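Local coordinates for protein putative aldolase (Bacteroides vulgatus ATCC 8482, PDB 3DXI) that is of unconfirmed function but, as a putative aldolase with an HMGL-like sequence, folds its N-terminal domain as a TIM barrel, at residues A[256-259]-A[260-263]; A[173-176]-A[177-181]. All coordinates share one frame; numbering follows the deposited sequence.

Contact 1 of 2, residues A[256-259]-A[260-263]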
ATOM      1  N   THR A 256       0.957 -18.741   3.830  1.00  9.73           N
ATOM      2  CA  THR A 256       0.910 -19.378   5.143  1.00 11.21           C
ATOM      3  C   THR A 256       2.275 -19.934   5.537  1.00 10.83           C
ATOM      4  O   THR A 256       2.663 -19.860   6.699  1.00 11.09           O
ATOM      5  CB  THR A 256      -0.126 -20.523   5.178  1.00 11.12           C
ATOM      6  OG1 THR A 256      -1.440 -19.982   5.005  1.00 11.55           O
ATOM      7  CG2 THR A 256      -0.057 -21.266   6.507  1.00 12.43           C
ATOM      8  N   THR A 257       3.000 -20.487   4.569  1.00  9.68           N
ATOM      9  CA  THR A 257       4.323 -21.033   4.832  1.00 10.07           C
ATOM     10  C   THR A 257       5.230 -19.957   5.443  1.00 10.99           C
ATOM     11  O   THR A 257       5.957 -20.214   6.404  1.00  9.54           O
ATOM     12  CB  THR A 257       4.984 -21.561   3.533  1.00  9.37           C
ATOM     13  OG1 THR A 257       4.227 -22.661   3.018  1.00 10.26           O
ATOM     14  CG2 THR A 257       6.404 -22.044   3.810  1.00  8.91           C
ATOM     15  N   PHE A 258       5.158 -18.745   4.891  1.00 10.12           N
ATOM     16  CA  PHE A 258       5.989 -17.631   5.342  1.00  8.73           C
ATOM     17  C   PHE A 258       5.405 -16.799   6.477  1.00 10.32           C
ATOM     18  O   PHE A 258       6.040 -15.847   6.939  1.00 10.79           O
ATOM     19  CB  PHE A 258       6.303 -16.725   4.148  1.00 10.35           C
ATOM     20  CG  PHE A 258       7.361 -17.279   3.233  1.00 10.78           C
ATOM     21  CD1 PHE A 258       8.712 -17.089   3.517  1.00 10.65           C
ATOM     22  CD2 PHE A 258       7.012 -18.025   2.112  1.00 11.10           C
ATOM     23  CE1 PHE A 258       9.702 -17.636   2.697  1.00 10.86           C
ATOM     24  CE2 PHE A 258       7.996 -18.578   1.281  1.00 11.34           C
ATOM     25  CZ  PHE A 258       9.342 -18.383   1.575  1.00 10.42           C
ATOM     26  N   THR A 259       4.210 -17.165   6.943  1.00  9.88           N
ATOM     27  CA  THR A 259       3.553 -16.418   8.007  1.00  9.26           C
ATOM     28  C   THR A 259       4.238 -16.483   9.373  1.00 10.14           C
ATOM     29  O   THR A 259       4.239 -15.495  10.108  1.00 11.86           O
ATOM     30  CB  THR A 259       2.061 -16.816   8.092  1.00  9.85           C
ATOM     31  OG1 THR A 259       1.386 -16.301   6.935  1.00  8.87           O
ATOM     32  CG2 THR A 259       1.399 -16.247   9.345  1.00  8.27           C
ATOM     33  N   PRO A 260       4.814 -17.639   9.751  1.00  9.10           N
ATOM     34  CA  PRO A 260       5.477 -17.653  11.061  1.00  9.23           C
ATOM     35  C   PRO A 260       6.634 -16.649  11.097  1.00  8.42           C
ATOM     36  O   PRO A 260       6.840 -15.958  12.092  1.00  8.19           O
ATOM     37  CB  PRO A 260       5.951 -19.100  11.189  1.00  9.33           C
ATOM     38  CG  PRO A 260       4.840 -19.853  10.529  1.00 10.41           C
ATOM     39  CD  PRO A 260       4.569 -19.016   9.280  1.00  9.13           C
ATOM     40  N   LEU A 261       7.390 -16.564  10.006  1.00  7.57           N
ATOM     41  CA  LEU A 261       8.504 -15.621   9.936  1.00  7.47           C
ATOM     42  C   LEU A 261       8.012 -14.174   9.930  1.00  8.87           C
ATOM     43  O   LEU A 261       8.637 -13.295  10.530  1.00  9.84           O
ATOM     44  CB  LEU A 261       9.351 -15.898   8.696  1.00  8.08           C
ATOM     45  CG  LEU A 261      10.239 -17.138   8.824  1.00  8.08           C
ATOM     46  CD1 LEU A 261      10.790 -17.517   7.459  1.00  9.96           C
ATOM     47  CD2 LEU A 261      11.363 -16.861   9.819  1.00  9.89           C
ATOM     48  N   LEU A 262       6.893 -13.929   9.256  1.00  8.97           N
ATOM     49  CA  LEU A 262       6.314 -12.592   9.204  1.00  8.88           C
ATOM     50  C   LEU A 262       5.850 -12.133  10.591  1.00  9.31           C
ATOM     51  O   LEU A 262       6.024 -10.975  10.969  1.00 10.00           O
ATOM     52  CB  LEU A 262       5.127 -12.570   8.239  1.00  9.42           C
ATOM     53  CG  LEU A 262       4.253 -11.311   8.291  1.00 11.46           C
ATOM     54  CD1 LEU A 262       5.093 -10.093   7.943  1.00 10.99           C
ATOM     55  CD2 LEU A 262       3.075 -11.453   7.326  1.00  9.63           C
ATOM     56  N   GLU A 263       5.254 -13.038  11.355  1.00  9.38           N
ATOM     57  CA  GLU A 263       4.778 -12.668  12.681  1.00 10.54           C
ATOM     58  C   GLU A 263       5.953 -12.404  13.612  1.00 10.59           C
ATOM     59  O   GLU A 263       5.852 -11.615  14.545  1.00 10.52           O
ATOM     60  CB  GLU A 263       3.865 -13.766  13.231  1.00 12.05           C
ATOM     61  CG  GLU A 263       2.715 -14.076  12.275  1.00 15.58           C
ATOM     62  CD  GLU A 263       1.763 -15.128  12.798  1.00 18.23           C
ATOM     63  OE1 GLU A 263       2.234 -16.111  13.407  1.00 17.92           O
ATOM     64  OE2 GLU A 263       0.540 -14.981  12.580  1.00 19.25           O
TER
HETATM   65  O   HOH W   1       7.646 -19.188   8.250  1.00 10.99           O
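With its CG at chi1 -55°, anti to the carbonyl carbon, and an extended chain beyond it, Glu263 leans back over Thr259, whose CG2 lies anti to the backbone N (OG1 at chi1 -70°). The two side chains meet obliquely: Thr259 CG2 touches Glu263 OE2 at 3.6 Å, a methyl against a carboxylate oxygen, and Glu263 CG rests 3.0 Å from Thr259 O. That same carbonyl accepts Glu263 N at 2.9 Å, with the donor tilted 22° from its plane, while the Thr259 hydroxyl is hydrogen-bonded to Ile255 O. One residue earlier, Leu262 N donates to Phe258 O at 3.1 Å, in the carbonyl plane. Pro260 has no N-H to give, and its CD sits 3.3 Å from Thr256 O, which instead accepts Thr259 N. The helix kinks here, and the next pair, Leu261 N and Thr257 O, is joined through a water that donates to Thr257 O at 2.7 Å and accepts from Leu261 N at 3.2 Å. Phe258, buried against Ile25 and Tyr29 of helix 23-34, makes a loose apolar approach to Leu261, CD1 to CD1 4.5 Å. Two missing backbone bonds and an inserted water characterise a proline kink, here within helix 248-265.

Contact 2 of 2, residues A[173-176]-A[177-181]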
ATOM      1  N   GLU A 173       7.270   9.259 -12.140  1.00 13.48           N
ATOM      2  CA  GLU A 173       8.712   9.096 -12.286  1.00 13.32           C
ATOM      3  C   GLU A 173       9.087   7.770 -12.929  1.00 13.49           C
ATOM      4  O   GLU A 173      10.041   7.716 -13.711  1.00 12.09           O
ATOM      5  CB  GLU A 173       9.402   9.219 -10.929  1.00 15.05           C
ATOM      6  CG  GLU A 173       9.238  10.594 -10.311  1.00 18.18           C
ATOM      7  CD  GLU A 173       9.716  10.642  -8.882  1.00 18.68           C
ATOM      8  OE1 GLU A 173       9.258   9.807  -8.075  1.00 18.73           O
ATOM      9  OE2 GLU A 173      10.546  11.517  -8.567  1.00 21.71           O
ATOM     10  N   VAL A 174       8.346   6.707 -12.602  1.00 11.62           N
ATOM     11  CA  VAL A 174       8.617   5.392 -13.181  1.00 12.12           C
ATOM     12  C   VAL A 174       8.384   5.434 -14.691  1.00 12.79           C
ATOM     13  O   VAL A 174       9.184   4.893 -15.460  1.00 13.52           O
ATOM     14  CB  VAL A 174       7.723   4.281 -12.563  1.00 10.57           C
ATOM     15  CG1 VAL A 174       7.954   2.960 -13.293  1.00 10.75           C
ATOM     16  CG2 VAL A 174       8.039   4.120 -11.075  1.00  8.87           C
ATOM     17  N   LYS A 175       7.292   6.070 -15.113  1.00 13.25           N
ATOM     18  CA  LYS A 175       6.993   6.185 -16.542  1.00 15.32           C
ATOM     19  C   LYS A 175       8.113   6.922 -17.261  1.00 13.21           C
ATOM     20  O   LYS A 175       8.626   6.456 -18.274  1.00 13.70           O
ATOM     21  CB  LYS A 175       5.692   6.958 -16.784  1.00 17.25           C
ATOM     22  CG  LYS A 175       4.428   6.211 -16.435  1.00 23.71           C
ATOM     23  CD  LYS A 175       3.192   7.084 -16.651  1.00 26.08           C
ATOM     24  CE  LYS A 175       3.012   7.450 -18.116  1.00 28.93           C
ATOM     25  NZ  LYS A 175       2.756   6.247 -18.959  1.00 30.85           N
ATOM     26  N   ASN A 176       8.475   8.087 -16.734  1.00 13.75           N
ATOM     27  CA  ASN A 176       9.517   8.913 -17.334  1.00 13.54           C
ATOM     28  C   ASN A 176      10.850   8.182 -17.458  1.00 13.02           C
ATOM     29  O   ASN A 176      11.479   8.200 -18.518  1.00 10.92           O
ATOM     30  CB  ASN A 176       9.707  10.195 -16.520  1.00 15.04           C
ATOM     31  CG  ASN A 176      10.837  11.054 -17.046  1.00 17.25           C
ATOM     32  OD1 ASN A 176      10.770  11.576 -18.158  1.00 19.81           O
ATOM     33  ND2 ASN A 176      11.888  11.199 -16.250  1.00 18.46           N
ATOM     34  N   LEU A 177      11.277   7.545 -16.373  1.00 12.66           N
ATOM     35  CA  LEU A 177      12.539   6.819 -16.368  1.00 11.78           C
ATOM     36  C   LEU A 177      12.527   5.642 -17.339  1.00 10.74           C
ATOM     37  O   LEU A 177      13.526   5.371 -18.002  1.00  9.45           O
ATOM     38  CB  LEU A 177      12.862   6.340 -14.953  1.00 11.73           C
ATOM     39  CG  LEU A 177      13.316   7.444 -13.994  1.00 15.39           C
ATOM     40  CD1 LEU A 177      13.400   6.889 -12.580  1.00 14.27           C
ATOM     41  CD2 LEU A 177      14.666   7.992 -14.446  1.00 16.67           C
ATOM     42  N   LEU A 178      11.397   4.945 -17.426  1.00  9.78           N
ATOM     43  CA  LEU A 178      11.296   3.821 -18.344  1.00 10.19           C
ATOM     44  C   LEU A 178      11.474   4.362 -19.763  1.00 11.55           C
ATOM     45  O   LEU A 178      12.275   3.842 -20.538  1.00 10.93           O
ATOM     46  CB  LEU A 178       9.935   3.133 -18.200  1.00  8.59           C
ATOM     47  CG  LEU A 178       9.630   1.973 -19.155  1.00  7.51           C
ATOM     48  CD1 LEU A 178      10.745   0.935 -19.090  1.00  7.75           C
ATOM     49  CD2 LEU A 178       8.287   1.353 -18.786  1.00  5.77           C
ATOM     50  N   LYS A 179      10.732   5.420 -20.091  1.00 13.83           N
ATOM     51  CA  LYS A 179      10.823   6.044 -21.409  1.00 15.75           C
ATOM     52  C   LYS A 179      12.260   6.482 -21.694  1.00 15.66           C
ATOM     53  O   LYS A 179      12.751   6.344 -22.816  1.00 16.56           O
ATOM     54  CB  LYS A 179       9.903   7.260 -21.492  1.00 20.81           C
ATOM     55  CG  LYS A 179       8.420   6.942 -21.380  1.00 27.07           C
ATOM     56  CD  LYS A 179       7.589   8.228 -21.375  1.00 30.60           C
ATOM     57  CE  LYS A 179       6.096   7.939 -21.220  1.00 32.71           C
ATOM     58  NZ  LYS A 179       5.303   9.197 -21.030  1.00 33.33           N
ATOM     59  N   GLU A 180      12.935   7.010 -20.676  1.00 15.02           N
ATOM     60  CA  GLU A 180      14.319   7.452 -20.833  1.00 15.04           C
ATOM     61  C   GLU A 180      15.261   6.289 -21.121  1.00 13.84           C
ATOM     62  O   GLU A 180      16.070   6.356 -22.044  1.00 16.16           O
ATOM     63  CB  GLU A 180      14.792   8.193 -19.578  1.00 16.17           C
ATOM     64  CG  GLU A 180      14.344   9.636 -19.531  1.00 18.81           C
ATOM     65  CD  GLU A 180      14.914  10.436 -20.678  1.00 20.74           C
ATOM     66  OE1 GLU A 180      16.144  10.638 -20.705  1.00 25.92           O
ATOM     67  OE2 GLU A 180      14.141  10.850 -21.562  1.00 21.96           O
ATOM     68  N   VAL A 181      15.155   5.229 -20.327  1.00 11.49           N
ATOM     69  CA  VAL A 181      16.001   4.054 -20.498  1.00  9.91           C
ATOM     70  C   VAL A 181      15.840   3.473 -21.907  1.00 11.21           C
ATOM     71  O   VAL A 181      16.821   3.077 -22.536  1.00 11.98           O
ATOM     72  CB  VAL A 181      15.675   2.983 -19.407  1.00  8.76           C
ATOM     73  CG1 VAL A 181      16.367   1.664 -19.710  1.00  8.01           C
ATOM     74  CG2 VAL A 181      16.143   3.494 -18.033  1.00 10.06           C
TER
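Four successive i to i-4 bonds, from Leu177 N, Leu178 N, Lys179 N and Glu180 N to the carbonyls of Glu173, Val174, Lys175 and Asn176, run 2.9 to 3.0 Å between N and O and define a regular alpha-helix. It is the helix of the beta-alpha-beta unit between barrel strands 159-163 and 189-192. The inner face is apolar: Val174 and Leu178 pack on strand 189-192, and Val181 touches both strands. Leu177 CG, anti to its own carbonyl carbon at chi1 -73°, folds back to 3.3 Å from Glu173 O, while the side chain also reaches Met137. On a flank, Lys175 (which touches Thr206 of helix 200-209) and Lys179 lie alongside one another and point the same way. Lys175 bends at chi3 and chi4, both 64°, whereas Lys179 is extended, with CG 3.2 Å from Lys175 O. Their like charges probably repel, but Lys175 NZ has a compensating salt bridge to Asp210. Glu180 is bent at chi2 and pairs through OE2 with Lys183, so its carboxylate is engaged further along the helix; nearer the backbone, Glu180 CG stands 3.4 Å from Asn176 O. Between the two lysine tails, Lys175 NZ and Lys179 NZ are 4.4 Å apart.

Along the chain contact 2 comes first, on helix 171-184, and contact 1 follows on helix 248-265. Their centres are about 35 Å apart and their nearest atoms about 24 Å, on opposite sides of the chain's centre, so neither touches the other. What they share is the closed eight-stranded parallel barrel. Helix 171-184 connects the sixth and seventh strands, 159-163 and 189-192, whereas helix 248-265 comes after the last strand, 214-217, and packs on helix 23-34, which follows the first. Contact 2 therefore belongs to a repeating barrel unit, and contact 1 to the side of the barrel where the first and last strands close it.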